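Local structure of amidohydrolase (4F0L) at residues B[118-132]-B[156-168]. The protein is probably a metal-dependent deaminase of the amidohydrolase family, built on a TIM-barrel-like fold and found here with a bound iron ion. Sequence-based numbering, arbitrary orientation.
Sequences LEAGFTRVGEFHYLH and TAGMGLTLLPVFY
Strands 122-129 and 160-167 run parallel at 16°, their axes approaching to 4.5 Å, joined by backbone hydrogen bonds from Gly160 N to Thr123 O through to Val166 N to His129 O. Where the pairing begins, Gly160 suits its place because its CA lies 4.0 Å from Arg124 CA and the space where a side chain would begin is taken by Thr123 O and Arg124 CB. Just before it, Met159 bends its flexible chain at chi2 and chi3, laying SD 3.4 Å from Arg124 N and CE 3.9 Å from Leu118 CG. Arg124 extends with CG anti to the backbone N (chi1 178°), then turns at chi3, and NH1 donates to Thr162 OG1 at 3.2 Å, the hydroxyl lying somewhat off the guanidinium plane. Gly208 O takes NH2 and Met380 O also binds the Thr162 hydroxyl, giving NH1, NH2 and OG1 partners in the buried interior. The pair belongs to a right-handed beta-alpha-beta unit of the amidohydrolase barrel, with helix 145-157 as the crossover. On the helix-facing side, branched apolar Val125 and Leu161 pack CG1 to CD1 (4.0 Å); Glu127 is polar there, its carboxylate held by Tyr114, Ser66 and Ala68 N. Near the iron site, Val166 CG2 fits obliquely against Phe128 CD1 at 3.4 Å; the Phe128 ring also adjoins the iron ligands His65 and His67. Beyond the strand, His132 NE2 donates to Val166 O at 2.9 Å, on a carbonyl lone pair, while one face of its ring covers Tyr130 C.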
loop_
_atom_site.group_PDB
_atom_site.type_symbol
_atom_site.label_atom_id
_atom_site.label_comp_id
_atom_site.label_asym_id
_atom_site.label_seq_id
_atom_site.Cartn_x
_atom_site.Cartn_y
_atom_site.Cartn_z
ATOM N N LEU B 118 16.623 -5.639 2.569
ATOM C CA LEU B 118 16.908 -6.485 3.742
ATOM C C LEU B 118 16.011 -6.100 4.917
ATOM O O LEU B 118 15.429 -6.973 5.554
ATOM C CB LEU B 118 18.390 -6.429 4.140
ATOM C CG LEU B 118 19.334 -7.304 3.306
ATOM C CD1 LEU B 118 20.797 -6.928 3.463
ATOM C CD2 LEU B 118 19.144 -8.793 3.710
ATOM N N GLU B 119 15.861 -4.807 5.169
ATOM C CA GLU B 119 14.990 -4.328 6.238
ATOM C C GLU B 119 13.487 -4.682 6.026
ATOM O O GLU B 119 12.735 -4.838 6.971
ATOM C CB GLU B 119 15.178 -2.835 6.465
ATOM C CG GLU B 119 16.529 -2.446 7.065
ATOM C CD GLU B 119 16.619 -0.945 7.399
ATOM O OE1 GLU B 119 15.638 -0.214 7.082
ATOM O OE2 GLU B 119 17.650 -0.503 8.004
ATOM N N ALA B 120 13.110 -4.914 4.783
ATOM C CA ALA B 120 11.779 -5.332 4.450
ATOM C C ALA B 120 11.627 -6.879 4.463
ATOM O O ALA B 120 10.526 -7.371 4.222
ATOM C CB ALA B 120 11.403 -4.778 3.072
ATOM N N GLY B 121 12.713 -7.625 4.681
ATOM C CA GLY B 121 12.622 -9.078 4.802
ATOM C C GLY B 121 12.954 -9.829 3.516
ATOM O O GLY B 121 12.649 -11.027 3.396
ATOM N N PHE B 122 13.505 -9.136 2.512
ATOM C CA PHE B 122 13.984 -9.816 1.317
ATOM C C PHE B 122 15.432 -10.212 1.557
ATOM O O PHE B 122 16.246 -9.356 1.917
ATOM C CB PHE B 122 13.957 -8.895 0.094
ATOM C CG PHE B 122 12.594 -8.472 -0.333
ATOM C CD1 PHE B 122 11.809 -9.302 -1.106
ATOM C CD2 PHE B 122 12.110 -7.194 -0.012
ATOM C CE1 PHE B 122 10.575 -8.876 -1.567
ATOM C CE2 PHE B 122 10.884 -6.774 -0.441
ATOM C CZ PHE B 122 10.107 -7.616 -1.222
ATOM N N THR B 123 15.773 -11.482 1.316
ATOM C CA THR B 123 17.103 -12.032 1.614
ATOM C C THR B 123 17.984 -12.307 0.390
ATOM O O THR B 123 19.174 -12.648 0.524
ATOM C CB THR B 123 16.974 -13.321 2.420
ATOM O OG1 THR B 123 16.041 -14.223 1.786
ATOM C CG2 THR B 123 16.474 -12.990 3.847
ATOM N N ARG B 124 17.414 -12.145 -0.802
ATOM C CA ARG B 124 18.145 -12.323 -2.071
ATOM C C ARG B 124 17.557 -11.385 -3.072
ATOM O O ARG B 124 16.354 -11.120 -3.025
ATOM C CB ARG B 124 18.071 -13.770 -2.618
ATOM C CG ARG B 124 18.761 -13.984 -3.953
ATOM C CD ARG B 124 18.786 -15.452 -4.359
ATOM N NE ARG B 124 19.657 -16.228 -3.482
ATOM C CZ ARG B 124 20.925 -16.542 -3.735
ATOM N NH1 ARG B 124 21.527 -16.144 -4.856
ATOM N NH2 ARG B 124 21.605 -17.271 -2.852
ATOM N N VAL B 125 18.393 -10.889 -3.971
ATOM C CA VAL B 125 17.902 -10.049 -5.021
ATOM C C VAL B 125 18.286 -10.604 -6.367
ATOM O O VAL B 125 19.385 -11.128 -6.553
ATOM C CB VAL B 125 18.361 -8.566 -4.874
ATOM C CG1 VAL B 125 19.886 -8.435 -4.919
ATOM C CG2 VAL B 125 17.668 -7.708 -5.959
ATOM N N GLY B 126 17.345 -10.493 -7.296
ATOM C CA GLY B 126 17.571 -10.793 -8.710
ATOM C C GLY B 126 17.763 -9.518 -9.455
ATOM O O GLY B 126 16.803 -8.827 -9.762
ATOM N N GLU B 127 19.016 -9.132 -9.637
ATOM C CA GLU B 127 19.364 -7.858 -10.240
ATOM C C GLU B 127 19.422 -7.980 -11.763
ATOM O O GLU B 127 20.335 -8.560 -12.320
ATOM C CB GLU B 127 20.696 -7.343 -9.711
ATOM C CG GLU B 127 21.048 -5.937 -10.177
ATOM C CD GLU B 127 20.041 -4.866 -9.758
ATOM O OE1 GLU B 127 19.468 -4.952 -8.640
ATOM O OE2 GLU B 127 19.833 -3.924 -10.557
ATOM N N PHE B 128 18.413 -7.415 -12.391
ATOM C CA PHE B 128 18.177 -7.489 -13.823
ATOM C C PHE B 128 18.904 -6.251 -14.340
ATOM O O PHE B 128 18.339 -5.132 -14.402
ATOM C CB PHE B 128 16.651 -7.436 -14.040
ATOM C CG PHE B 128 16.181 -7.716 -15.443
ATOM C CD1 PHE B 128 16.217 -6.725 -16.414
ATOM C CD2 PHE B 128 15.591 -8.908 -15.754
ATOM C CE1 PHE B 128 15.708 -6.957 -17.702
ATOM C CE2 PHE B 128 15.081 -9.150 -17.020
ATOM C CZ PHE B 128 15.137 -8.171 -17.999
ATOM N N HIS B 129 20.164 -6.475 -14.700
ATOM C CA HIS B 129 21.155 -5.428 -14.767
ATOM C C HIS B 129 21.485 -5.007 -16.182
ATOM O O HIS B 129 22.143 -5.770 -16.925
ATOM C CB HIS B 129 22.432 -5.950 -14.108
ATOM C CG HIS B 129 23.577 -4.998 -14.202
ATOM N ND1 HIS B 129 23.514 -3.764 -13.693
ATOM C CD2 HIS B 129 24.836 -5.126 -14.792
ATOM C CE1 HIS B 129 24.683 -3.133 -13.914
ATOM N NE2 HIS B 129 25.491 -3.964 -14.591
ATOM N N TYR B 130 21.052 -3.821 -16.575
ATOM C CA TYR B 130 21.313 -3.368 -17.949
ATOM C C TYR B 130 22.131 -2.089 -18.093
ATOM O O TYR B 130 22.351 -1.631 -19.202
ATOM C CB TYR B 130 20.017 -3.264 -18.774
ATOM C CG TYR B 130 18.924 -2.358 -18.276
ATOM C CD1 TYR B 130 18.944 -0.990 -18.527
ATOM C CD2 TYR B 130 17.804 -2.880 -17.645
ATOM C CE1 TYR B 130 17.909 -0.164 -18.106
ATOM C CE2 TYR B 130 16.758 -2.061 -17.235
ATOM C CZ TYR B 130 16.812 -0.717 -17.470
ATOM O OH TYR B 130 15.773 0.085 -17.059
ATOM N N LEU B 131 22.576 -1.519 -16.983
ATOM C CA LEU B 131 23.328 -0.300 -17.021
ATOM C C LEU B 131 24.803 -0.686 -17.076
ATOM O O LEU B 131 25.465 -0.841 -16.035
ATOM C CB LEU B 131 23.006 0.530 -15.796
ATOM C CG LEU B 131 23.700 1.870 -15.676
ATOM C CD1 LEU B 131 23.484 2.737 -16.906
ATOM C CD2 LEU B 131 23.220 2.544 -14.381
ATOM N N HIS B 132 25.310 -0.874 -18.300
ATOM C CA HIS B 132 26.617 -1.505 -18.496
ATOM C C HIS B 132 27.766 -0.567 -18.718
ATOM O O HIS B 132 28.781 -0.670 -18.047
ATOM C CB HIS B 132 26.578 -2.460 -19.684
ATOM C CG HIS B 132 25.634 -3.617 -19.516
ATOM N ND1 HIS B 132 25.706 -4.464 -18.466
ATOM C CD2 HIS B 132 24.605 -4.093 -20.342
ATOM C CE1 HIS B 132 24.763 -5.424 -18.611
ATOM N NE2 HIS B 132 24.079 -5.184 -19.745
ATOM N N THR B 156 28.606 -5.862 0.589
ATOM C CA THR B 156 28.626 -4.967 1.734
ATOM C C THR B 156 27.321 -5.102 2.516
ATOM O O THR B 156 27.329 -5.100 3.757
ATOM C CB THR B 156 28.802 -3.488 1.310
ATOM O OG1 THR B 156 30.011 -3.341 0.588
ATOM C CG2 THR B 156 28.781 -2.534 2.523
ATOM N N ALA B 157 26.213 -5.210 1.783
ATOM C CA ALA B 157 24.878 -5.326 2.418
ATOM C C ALA B 157 24.671 -6.659 3.134
ATOM O O ALA B 157 23.874 -6.762 4.084
ATOM C CB ALA B 157 23.772 -5.112 1.386
ATOM N N GLY B 158 25.390 -7.672 2.661
ATOM C CA GLY B 158 25.178 -9.061 3.070
ATOM C C GLY B 158 23.944 -9.639 2.390
ATOM O O GLY B 158 23.360 -10.573 2.887
ATOM N N MET B 159 23.550 -9.062 1.261
ATOM C CA MET B 159 22.370 -9.482 0.502
ATOM C C MET B 159 22.745 -10.606 -0.480
ATOM O O MET B 159 23.803 -10.541 -1.121
ATOM C CB MET B 159 21.839 -8.281 -0.289
ATOM C CG MET B 159 20.810 -8.621 -1.352
ATOM S SD MET B 159 19.289 -9.263 -0.625
ATOM C CE MET B 159 18.412 -7.705 -0.468
ATOM N N GLY B 160 21.896 -11.643 -0.575
ATOM C CA GLY B 160 22.131 -12.741 -1.538
ATOM C C GLY B 160 21.936 -12.180 -2.931
ATOM O O GLY B 160 21.131 -11.291 -3.107
ATOM N N LEU B 161 22.686 -12.673 -3.907
ATOM C CA LEU B 161 22.642 -12.110 -5.272
ATOM C C LEU B 161 22.493 -13.197 -6.338
ATOM O O LEU B 161 23.326 -14.092 -6.455
ATOM C CB LEU B 161 23.927 -11.311 -5.549
ATOM C CG LEU B 161 24.074 -10.666 -6.945
ATOM C CD1 LEU B 161 22.931 -9.700 -7.258
ATOM C CD2 LEU B 161 25.430 -9.946 -7.028
ATOM N N THR B 162 21.419 -13.109 -7.091
ATOM C CA THR B 162 21.345 -13.712 -8.386
ATOM C C THR B 162 21.478 -12.603 -9.407
ATOM O O THR B 162 20.562 -11.805 -9.618
ATOM C CB THR B 162 20.041 -14.499 -8.567
ATOM O OG1 THR B 162 20.015 -15.572 -7.624
ATOM C CG2 THR B 162 19.924 -15.026 -9.970
ATOM N N LEU B 163 22.623 -12.552 -10.050
ATOM C CA LEU B 163 22.947 -11.475 -10.967
ATOM C C LEU B 163 22.562 -11.893 -12.369
ATOM O O LEU B 163 22.924 -12.982 -12.817
ATOM C CB LEU B 163 24.434 -11.146 -10.896
ATOM C CG LEU B 163 25.007 -10.082 -11.828
ATOM C CD1 LEU B 163 24.480 -8.696 -11.444
ATOM C CD2 LEU B 163 26.528 -10.152 -11.729
ATOM N N LEU B 164 21.801 -11.028 -13.044
ATOM C CA LEU B 164 21.215 -11.347 -14.342
ATOM C C LEU B 164 21.568 -10.222 -15.352
ATOM O O LEU B 164 20.760 -9.319 -15.613
ATOM C CB LEU B 164 19.697 -11.481 -14.182
ATOM C CG LEU B 164 19.222 -12.560 -13.191
ATOM C CD1 LEU B 164 17.753 -12.329 -12.845
ATOM C CD2 LEU B 164 19.452 -13.989 -13.682
ATOM N N PRO B 165 22.799 -10.224 -15.847
ATOM C CA PRO B 165 23.183 -9.188 -16.810
ATOM C C PRO B 165 22.279 -9.260 -18.027
ATOM O O PRO B 165 22.020 -10.354 -18.542
ATOM C CB PRO B 165 24.624 -9.575 -17.178
ATOM C CG PRO B 165 25.121 -10.329 -15.981
ATOM C CD PRO B 165 23.920 -11.144 -15.595
ATOM N N VAL B 166 21.833 -8.103 -18.482
ATOM C CA VAL B 166 20.846 -7.985 -19.540
ATOM C C VAL B 166 21.478 -7.856 -20.957
ATOM O O VAL B 166 22.457 -7.080 -21.201
ATOM C CB VAL B 166 19.956 -6.760 -19.279
ATOM C CG1 VAL B 166 18.965 -6.516 -20.436
ATOM C CG2 VAL B 166 19.188 -6.940 -17.965
ATOM N N PHE B 167 20.936 -8.647 -21.865
ATOM C CA PHE B 167 21.290 -8.540 -23.259
ATOM C C PHE B 167 20.265 -7.648 -23.923
ATOM O O PHE B 167 19.066 -7.932 -23.867
ATOM C CB PHE B 167 21.336 -9.896 -23.977
ATOM C CG PHE B 167 21.697 -9.745 -25.425
ATOM C CD1 PHE B 167 23.015 -9.564 -25.800
ATOM C CD2 PHE B 167 20.705 -9.624 -26.382
ATOM C CE1 PHE B 167 23.356 -9.347 -27.124
ATOM C CE2 PHE B 167 21.023 -9.398 -27.701
ATOM C CZ PHE B 167 22.359 -9.262 -28.075
ATOM N N TYR B 168 20.752 -6.601 -24.581
ATOM C CA TYR B 168 19.917 -5.564 -25.215
ATOM C C TYR B 168 20.632 -5.059 -26.465
ATOM O O TYR B 168 21.769 -4.613 -26.390
ATOM C CB TYR B 168 19.765 -4.406 -24.231
ATOM C CG TYR B 168 18.663 -3.394 -24.489
ATOM C CD1 TYR B 168 18.576 -2.678 -25.675
ATOM C CD2 TYR B 168 17.738 -3.116 -23.503
ATOM C CE1 TYR B 168 17.568 -1.742 -25.883
ATOM C CE2 TYR B 168 16.743 -2.193 -23.707
ATOM C CZ TYR B 168 16.668 -1.527 -24.894
ATOM O OH TYR B 168 15.668 -0.607 -25.035
#